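Long-range contacts in CCMAN5 (Cellulosimicrobium cellulans, PDB 2XSG), which hydrolyses alpha-mannosidic linkages as a family 92 glycoside hydrolase and probably uncovers mannose-6-phosphate on yeast-type glycans of recombinant lysosomal enzymes: residues V81-S85 with H147-F151; Y441-L446 with Q487-P491; L592-L597 with L677-T681. All coordinates share one frame; numbering follows the deposited sequence.

Interaction 1. Residues V81-S85 with H147-F151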
loop_
_atom_site.group_PDB
_atom_site.type_symbol
_atom_site.label_atom_id
_atom_site.label_comp_id
_atom_site.label_asym_id
_atom_site.label_seq_id
_atom_site.Cartn_x
_atom_site.Cartn_y
_atom_site.Cartn_z
ATOM N N VAL A 81 18.899 4.198 -14.694
ATOM C CA VAL A 81 19.508 5.194 -15.582
ATOM C C VAL A 81 20.406 6.144 -14.776
ATOM O O VAL A 81 19.933 6.842 -13.890
ATOM C CB VAL A 81 18.429 5.996 -16.346
ATOM C CG1 VAL A 81 19.054 7.192 -17.127
ATOM C CG2 VAL A 81 17.586 5.065 -17.275
ATOM N N VAL A 82 21.698 6.140 -15.097
ATOM C CA VAL A 82 22.712 6.871 -14.357
ATOM C C VAL A 82 23.410 7.897 -15.259
ATOM O O VAL A 82 24.111 7.502 -16.206
ATOM C CB VAL A 82 23.810 5.910 -13.787
ATOM C CG1 VAL A 82 24.861 6.689 -12.999
ATOM C CG2 VAL A 82 23.194 4.834 -12.908
ATOM N N PRO A 83 23.257 9.204 -14.960
ATOM C CA PRO A 83 23.989 10.223 -15.710
ATOM C C PRO A 83 25.450 10.305 -15.252
ATOM O O PRO A 83 25.732 10.209 -14.052
ATOM C CB PRO A 83 23.245 11.512 -15.347
ATOM C CG PRO A 83 22.763 11.267 -13.951
ATOM C CD PRO A 83 22.398 9.807 -13.922
ATOM N N THR A 84 26.366 10.468 -16.203
ATOM C CA THR A 84 27.789 10.530 -15.888
ATOM C C THR A 84 28.578 11.249 -16.979
ATOM O O THR A 84 28.175 11.241 -18.150
ATOM C CB THR A 84 28.374 9.127 -15.648
ATOM O OG1 THR A 84 29.724 9.246 -15.198
ATOM C CG2 THR A 84 28.317 8.265 -16.920
ATOM N N SER A 85 29.687 11.880 -16.592
ATOM C CA SER A 85 30.614 12.463 -17.566
ATOM C C SER A 85 31.806 11.545 -17.747
ATOM O O SER A 85 32.743 11.866 -18.484
ATOM C CB SER A 85 31.076 13.858 -17.138
ATOM O OG SER A 85 29.964 14.712 -16.987
ATOM N N HIS A 147 13.020 12.023 -18.487
ATOM C CA HIS A 147 14.245 12.573 -17.908
ATOM C C HIS A 147 14.694 13.816 -18.685
ATOM O O HIS A 147 14.663 13.833 -19.936
ATOM C CB HIS A 147 15.382 11.563 -18.013
ATOM C CG HIS A 147 15.102 10.241 -17.369
ATOM N ND1 HIS A 147 15.911 9.712 -16.384
ATOM C CD2 HIS A 147 14.131 9.324 -17.594
ATOM C CE1 HIS A 147 15.434 8.540 -16.007
ATOM N NE2 HIS A 147 14.356 8.279 -16.725
ATOM N N ARG A 148 15.113 14.840 -17.938
ATOM C CA ARG A 148 15.867 15.977 -18.493
ATOM C C ARG A 148 17.118 16.256 -17.652
ATOM O O ARG A 148 17.012 16.533 -16.442
ATOM C CB ARG A 148 14.994 17.239 -18.567
ATOM C CG ARG A 148 15.687 18.419 -19.239
ATOM C CD ARG A 148 14.723 19.553 -19.476
ATOM N NE ARG A 148 14.071 19.995 -18.235
ATOM C CZ ARG A 148 12.946 20.698 -18.214
ATOM N NH1 ARG A 148 12.347 21.014 -19.365
ATOM N NH2 ARG A 148 12.409 21.075 -17.056
ATOM N N TYR A 149 18.288 16.189 -18.294
ATOM C CA TYR A 149 19.585 16.380 -17.632
ATOM C C TYR A 149 20.344 17.567 -18.195
ATOM O O TYR A 149 20.372 17.776 -19.416
ATOM C CB TYR A 149 20.466 15.128 -17.797
ATOM C CG TYR A 149 19.901 13.908 -17.139
ATOM C CD1 TYR A 149 19.253 12.935 -17.889
ATOM C CD2 TYR A 149 20.010 13.724 -15.758
ATOM C CE1 TYR A 149 18.724 11.802 -17.285
ATOM C CE2 TYR A 149 19.475 12.599 -15.146
ATOM C CZ TYR A 149 18.825 11.647 -15.913
ATOM O OH TYR A 149 18.291 10.529 -15.322
ATOM N N ALA A 150 20.961 18.347 -17.314
ATOM C CA ALA A 150 21.901 19.395 -17.735
ATOM C C ALA A 150 23.297 19.094 -17.225
ATOM O O ALA A 150 23.525 19.120 -16.023
ATOM C CB ALA A 150 21.435 20.786 -17.236
ATOM N N PHE A 151 24.237 18.831 -18.130
ATOM C CA PHE A 151 25.623 18.496 -17.756
ATOM C C PHE A 151 26.517 19.734 -17.811
ATOM O O PHE A 151 26.216 20.657 -18.556
ATOM C CB PHE A 151 26.184 17.452 -18.725
ATOM C CG PHE A 151 25.632 16.069 -18.526
ATOM C CD1 PHE A 151 24.346 15.754 -18.943
ATOM C CD2 PHE A 151 26.418 15.076 -17.944
ATOM C CE1 PHE A 151 23.836 14.458 -18.779
ATOM C CE2 PHE A 151 25.920 13.784 -17.775
ATOM C CZ PHE A 151 24.627 13.477 -18.186
#

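Interaction 2. Residues Y441-L446 with Q487-P491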
loop_
_atom_site.group_PDB
_atom_site.type_symbol
_atom_site.label_atom_id
_atom_site.label_comp_id
_atom_site.label_asym_id
_atom_site.label_seq_id
_atom_site.Cartn_x
_atom_site.Cartn_y
_atom_site.Cartn_z
ATOM N N TYR A 441 -10.210 -27.064 5.549
ATOM C CA TYR A 441 -9.782 -27.801 6.736
ATOM C C TYR A 441 -9.575 -29.277 6.333
ATOM O O TYR A 441 -10.310 -29.800 5.476
ATOM C CB TYR A 441 -10.836 -27.697 7.843
ATOM C CG TYR A 441 -10.939 -26.330 8.498
ATOM C CD1 TYR A 441 -9.865 -25.795 9.214
ATOM C CD2 TYR A 441 -12.116 -25.587 8.416
ATOM C CE1 TYR A 441 -9.950 -24.535 9.816
ATOM C CE2 TYR A 441 -12.220 -24.336 9.010
ATOM C CZ TYR A 441 -11.138 -23.819 9.711
ATOM O OH TYR A 441 -11.247 -22.600 10.301
ATOM N N SER A 442 -8.576 -29.936 6.920
ATOM C CA SER A 442 -8.406 -31.380 6.727
ATOM C C SER A 442 -9.556 -32.146 7.416
ATOM O O SER A 442 -10.323 -31.560 8.197
ATOM C CB SER A 442 -7.072 -31.844 7.307
ATOM O OG SER A 442 -7.146 -31.900 8.734
ATOM N N ALA A 443 -9.664 -33.449 7.132
ATOM C CA ALA A 443 -10.622 -34.310 7.823
ATOM C C ALA A 443 -10.600 -34.086 9.339
ATOM O O ALA A 443 -11.630 -33.774 9.943
ATOM C CB ALA A 443 -10.363 -35.808 7.481
ATOM N N ASP A 444 -9.425 -34.229 9.949
ATOM C CA ASP A 444 -9.314 -34.106 11.408
ATOM C C ASP A 444 -9.722 -32.724 11.880
ATOM O O ASP A 444 -10.363 -32.587 12.919
ATOM C CB ASP A 444 -7.917 -34.481 11.904
ATOM C CG ASP A 444 -7.661 -35.993 11.852
ATOM O OD1 ASP A 444 -8.643 -36.765 11.882
ATOM O OD2 ASP A 444 -6.477 -36.405 11.780
ATOM N N GLU A 445 -9.373 -31.711 11.084
ATOM C CA GLU A 445 -9.738 -30.315 11.362
ATOM C C GLU A 445 -11.239 -30.068 11.260
ATOM O O GLU A 445 -11.820 -29.369 12.099
ATOM C CB GLU A 445 -8.967 -29.364 10.437
ATOM C CG GLU A 445 -7.506 -29.184 10.846
ATOM C CD GLU A 445 -6.598 -28.609 9.755
ATOM O OE1 GLU A 445 -7.065 -28.205 8.660
ATOM O OE2 GLU A 445 -5.384 -28.570 10.011
ATOM N N LEU A 446 -11.866 -30.648 10.240
ATOM C CA LEU A 446 -13.321 -30.573 10.110
ATOM C C LEU A 446 -14.011 -31.162 11.344
ATOM O O LEU A 446 -14.922 -30.553 11.909
ATOM C CB LEU A 446 -13.793 -31.255 8.832
ATOM C CG LEU A 446 -13.446 -30.526 7.527
ATOM C CD1 LEU A 446 -13.633 -31.451 6.354
ATOM C CD2 LEU A 446 -14.256 -29.246 7.346
ATOM N N GLN A 487 -18.731 -22.911 8.900
ATOM C CA GLN A 487 -17.289 -23.042 9.148
ATOM C C GLN A 487 -16.629 -21.762 9.651
ATOM O O GLN A 487 -15.752 -21.807 10.515
ATOM C CB GLN A 487 -16.576 -23.626 7.931
ATOM C CG GLN A 487 -16.965 -25.078 7.714
ATOM C CD GLN A 487 -16.076 -25.800 6.734
ATOM O OE1 GLN A 487 -14.916 -25.418 6.513
ATOM N NE2 GLN A 487 -16.611 -26.857 6.131
ATOM N N ALA A 488 -17.095 -20.623 9.147
ATOM C CA ALA A 488 -16.582 -19.314 9.563
ATOM C C ALA A 488 -16.895 -18.973 11.018
ATOM O O ALA A 488 -16.223 -18.144 11.604
ATOM C CB ALA A 488 -17.102 -18.211 8.649
ATOM N N SER A 489 -17.903 -19.616 11.597
ATOM C CA SER A 489 -18.228 -19.418 13.005
ATOM C C SER A 489 -17.257 -20.179 13.927
ATOM O O SER A 489 -17.087 -19.806 15.093
ATOM C CB SER A 489 -19.687 -19.817 13.292
ATOM O OG SER A 489 -19.829 -21.235 13.303
ATOM N N TRP A 490 -16.598 -21.210 13.387
ATOM C CA TRP A 490 -15.779 -22.148 14.189
ATOM C C TRP A 490 -14.612 -21.522 14.997
ATOM O O TRP A 490 -14.428 -21.858 16.185
ATOM C CB TRP A 490 -15.269 -23.326 13.334
ATOM C CG TRP A 490 -16.324 -24.323 12.812
ATOM C CD1 TRP A 490 -17.645 -24.420 13.188
ATOM C CD2 TRP A 490 -16.108 -25.382 11.855
ATOM N NE1 TRP A 490 -18.253 -25.441 12.500
ATOM C CE2 TRP A 490 -17.334 -26.050 11.686
ATOM C CE3 TRP A 490 -14.996 -25.817 11.123
ATOM C CZ2 TRP A 490 -17.485 -27.131 10.810
ATOM C CZ3 TRP A 490 -15.139 -26.878 10.263
ATOM C CH2 TRP A 490 -16.376 -27.532 10.111
ATOM N N PRO A 491 -13.812 -20.623 14.366
ATOM C CA PRO A 491 -12.663 -20.090 15.102
ATOM C C PRO A 491 -13.086 -19.369 16.381
ATOM O O PRO A 491 -12.485 -19.592 17.432
ATOM C CB PRO A 491 -12.030 -19.106 14.122
ATOM C CG PRO A 491 -12.492 -19.540 12.792
ATOM C CD PRO A 491 -13.838 -20.148 12.973
HETATM O O HOH W 1 -13.309 -21.051 9.576
HETATM O O HOH W 2 -13.014 -26.552 4.841
#

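Interaction 3. Residues L592-L597 with L677-T681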
loop_
_atom_site.group_PDB
_atom_site.type_symbol
_atom_site.label_atom_id
_atom_site.label_comp_id
_atom_site.label_asym_id
_atom_site.label_seq_id
_atom_site.Cartn_x
_atom_site.Cartn_y
_atom_site.Cartn_z
ATOM N N LEU A 592 -5.566 -3.401 13.265
ATOM C CA LEU A 592 -5.852 -2.041 12.783
ATOM C C LEU A 592 -7.208 -1.524 13.245
ATOM O O LEU A 592 -7.375 -0.318 13.496
ATOM C CB LEU A 592 -5.867 -1.981 11.253
ATOM C CG LEU A 592 -4.659 -1.635 10.386
ATOM C CD1 LEU A 592 -5.044 -1.771 8.895
ATOM C CD2 LEU A 592 -4.117 -0.237 10.687
ATOM N N GLN A 593 -8.179 -2.435 13.295
ATOM C CA GLN A 593 -9.548 -2.081 13.631
ATOM C C GLN A 593 -9.748 -1.899 15.126
ATOM O O GLN A 593 -10.777 -1.382 15.538
ATOM C CB GLN A 593 -10.526 -3.137 13.091
ATOM C CG GLN A 593 -10.677 -4.397 13.929
ATOM C CD GLN A 593 -9.528 -5.374 13.825
ATOM O OE1 GLN A 593 -8.399 -5.024 13.447
ATOM N NE2 GLN A 593 -9.808 -6.632 14.175
ATOM N N ALA A 594 -8.784 -2.332 15.939
ATOM C CA ALA A 594 -9.000 -2.401 17.404
ATOM C C ALA A 594 -9.434 -1.095 18.070
ATOM O O ALA A 594 -10.259 -1.128 18.973
ATOM C CB ALA A 594 -7.807 -2.993 18.118
ATOM N N PRO A 595 -8.879 0.063 17.641
ATOM C CA PRO A 595 -9.338 1.316 18.252
ATOM C C PRO A 595 -10.806 1.629 18.063
ATOM O O PRO A 595 -11.379 2.343 18.873
ATOM C CB PRO A 595 -8.486 2.385 17.563
ATOM C CG PRO A 595 -7.262 1.642 17.103
ATOM C CD PRO A 595 -7.687 0.266 16.796
ATOM N N TYR A 596 -11.411 1.084 17.011
ATOM C CA TYR A 596 -12.816 1.326 16.720
ATOM C C TYR A 596 -13.761 0.308 17.365
ATOM O O TYR A 596 -14.971 0.369 17.138
ATOM C CB TYR A 596 -13.042 1.383 15.201
ATOM C CG TYR A 596 -12.245 2.475 14.513
ATOM C CD1 TYR A 596 -10.941 2.242 14.078
ATOM C CD2 TYR A 596 -12.797 3.742 14.303
ATOM C CE1 TYR A 596 -10.199 3.247 13.453
ATOM C CE2 TYR A 596 -12.062 4.751 13.686
ATOM C CZ TYR A 596 -10.771 4.494 13.259
ATOM O OH TYR A 596 -10.045 5.487 12.640
ATOM N N LEU A 597 -13.235 -0.616 18.166
ATOM C CA LEU A 597 -14.109 -1.628 18.780
ATOM C C LEU A 597 -14.826 -1.183 20.053
ATOM O O LEU A 597 -15.742 -1.859 20.529
ATOM C CB LEU A 597 -13.367 -2.951 18.989
ATOM C CG LEU A 597 -12.716 -3.496 17.709
ATOM C CD1 LEU A 597 -12.055 -4.844 17.966
ATOM C CD2 LEU A 597 -13.723 -3.594 16.569
ATOM N N LEU A 677 -14.544 7.577 9.209
ATOM C CA LEU A 677 -15.271 6.362 8.872
ATOM C C LEU A 677 -14.307 5.228 8.586
ATOM O O LEU A 677 -13.529 5.282 7.622
ATOM C CB LEU A 677 -16.180 6.578 7.654
ATOM C CG LEU A 677 -17.293 7.610 7.805
ATOM C CD1 LEU A 677 -17.880 7.825 6.432
ATOM C CD2 LEU A 677 -18.359 7.183 8.818
ATOM N N PHE A 678 -14.380 4.190 9.415
ATOM C CA PHE A 678 -13.418 3.091 9.352
ATOM C C PHE A 678 -14.087 1.745 9.063
ATOM O O PHE A 678 -15.154 1.451 9.615
ATOM C CB PHE A 678 -12.669 3.001 10.674
ATOM C CG PHE A 678 -11.575 1.982 10.668
ATOM C CD1 PHE A 678 -10.294 2.332 10.254
ATOM C CD2 PHE A 678 -11.816 0.681 11.070
ATOM C CE1 PHE A 678 -9.272 1.390 10.230
ATOM C CE2 PHE A 678 -10.800 -0.262 11.043
ATOM C CZ PHE A 678 -9.522 0.097 10.631
ATOM N N PRO A 679 -13.455 0.906 8.210
ATOM C CA PRO A 679 -14.082 -0.379 7.930
ATOM C C PRO A 679 -13.627 -1.469 8.910
ATOM O O PRO A 679 -12.679 -2.214 8.632
ATOM C CB PRO A 679 -13.604 -0.683 6.503
ATOM C CG PRO A 679 -12.214 -0.086 6.476
ATOM C CD PRO A 679 -12.252 1.126 7.378
ATOM N N VAL A 680 -14.297 -1.580 10.046
ATOM C CA VAL A 680 -14.028 -2.727 10.926
ATOM C C VAL A 680 -14.278 -4.038 10.159
ATOM O O VAL A 680 -13.399 -4.882 10.050
ATOM C CB VAL A 680 -14.830 -2.650 12.264
ATOM C CG1 VAL A 680 -14.757 -3.971 13.040
ATOM C CG2 VAL A 680 -14.293 -1.496 13.119
ATOM N N THR A 681 -15.450 -4.159 9.565
ATOM C CA THR A 681 -15.770 -5.334 8.770
ATOM C C THR A 681 -15.580 -5.042 7.289
ATOM O O THR A 681 -16.486 -4.522 6.639
ATOM C CB THR A 681 -17.211 -5.812 9.054
ATOM O OG1 THR A 681 -17.397 -5.888 10.470
ATOM C CG2 THR A 681 -17.454 -7.179 8.451
#

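Interaction 1. Residues V81-S85 with H147-F151
H147 meets V81 with the CE1 corner of its imidazole, 3.9 Å from V81 CB, the two side chains reaching toward each other from facing strands. Both ring nitrogens are engaged, NE2 with H64 and ND1 with Y149 OH at 2.7 Å and 167°, which fixes the rotation of the imidazole and satisfies a buried tyrosine hydroxyl. That hydroxyl also passes V81 CG1 at 3.9 Å. Over one face of the Y149 ring lies P83 in a CH-pi contact, CB 4.2 Å from the ring centroid and 26° off the normal. Every second residue of each strand (V81, P83; H147, Y149) points between two sheets of the N-terminal domain, as in a beta-sandwich; the axes of strand segments 81-84 and 147-150 approach to 9.3 Å at 15°. A proline suits the outer strand 80-84, where V82 and T84 carry the backbone bonds to strand 158-162. F151 follows, its CZ 3.7 Å from P83 CB, while CE2 approaches T84 O obliquely at 3.4 Å. S85 OG, hydrogen-bonded to N119, lies near the F151 ring plane at its edge, 3.7 Å from CD2.

Interaction 2. Residues Y441-L446 with Q487-P491
Y441 and W490 bring their rings together at an oblique angle: the phenol and the six-membered indole ring have centroids 5.7 Å apart and planes at 36°. The side chains run antiparallel alongside each other, with Y441 CD2 3.8 Å from W490 CZ3. For both aromatics CG lies beside the backbone N, and in W490 chi1 of -67° carries the six-membered ring toward the other segment. L446 reaches the indole edge through one branch, CD2, which lies in the indole plane 3.9 Å from CZ3; the same methyl touches the amide NE2 of Q487. A leucine fits here because it is long enough to lay one methyl against both the indole rim and the amide.

Q487 has an extended chain beyond CG (chi2 -167°), which carries its amide to the edge of the phenol, OE1 3.4 Å from Y441 CD2. The amide oxygen accepts from Q465 NE2 and also from a water that is itself the acceptor for Y441 N, 2.9 Å away. A second water, in the plane of the phenol, accepts from Y441 OH at 2.7 Å and donates to Q487 O. Two bridges thus tie opposite ends of Y441 to one residue, and the polar groups of this partly buried interface are met by the two waters and, for the Q487 amide oxygen, by Q465 as well.

Just after Y441 the chain starts a helix with a capping box: S442 OG accepts from E445 N at 3.2 Å, and E445 OE1 accepts from S442 N. Serine and glutamate are well suited to satisfying these first N-H groups. The contact is made by Y441, just before helix 443-448, and by L446 within it, against helix 478-495, with helix 455-474 alongside, its Q465 touching Y441 and its R461 making a cation-pi contact with the phenol.

Interaction 3. Residues L592-L597 with L677-T681
Q593 and V680 bring the two backbones closest, CA to CA 5.3 Å, where a 3-10 turn over 594-596 faces the end of strand 677-678 and the inverse gamma turn centred on P679. Y596 and F678 carry the contact as an offset stack, centroids 4.2 Å apart and planes at 8°. The backbone puts F678 CB over the middle of the Y596 ring, 3.5 Å from its centroid in a CH-pi contact, and chi1 of -175° then swings the F678 ring off-centre into the stack. P679 CD lies over the opposite face of F678, toward its rim, giving the ring a neighbour on each side. F678 CE2 lies 3.5 Å from Q593 CB, and F678 CZ 3.6 Å from L592 O. V680 CG2 meets Y596 CB at 3.8 Å and CG1 meets L597 CD2 at 3.7 Å, the two methyls of a beta-branched residue serving two neighbours at once. R358 of helix 353-366 takes the carbonyls of P679 and V680. The touching residues of both segments are buried in the helical catalytic domain, of the (alpha/alpha)6-barrel type, where 592-597 follows closely after the calcium ligands N588 and E589, and helix 665-675, leading into 677-681, follows the third protein ligand, D662.

In the fold
Interaction 1 stands apart from the others, in the beta-rich N-terminal domain: its centre is about 59 Å from that of interaction 2 and about 47 Å from that of interaction 3, on the opposite side of the chain's centre from both. Interactions 2 and 3 share the catalytic domain, with centres about 26 Å apart and nearest atoms about 11 Å apart, without touching. Of the three, 592-597 with 677-681 lies near the metal site, the L592 side chain being about 8 Å from the calcium ion and about 13 Å from a bound bis-tris propane molecule, which probably marks the substrate pocket.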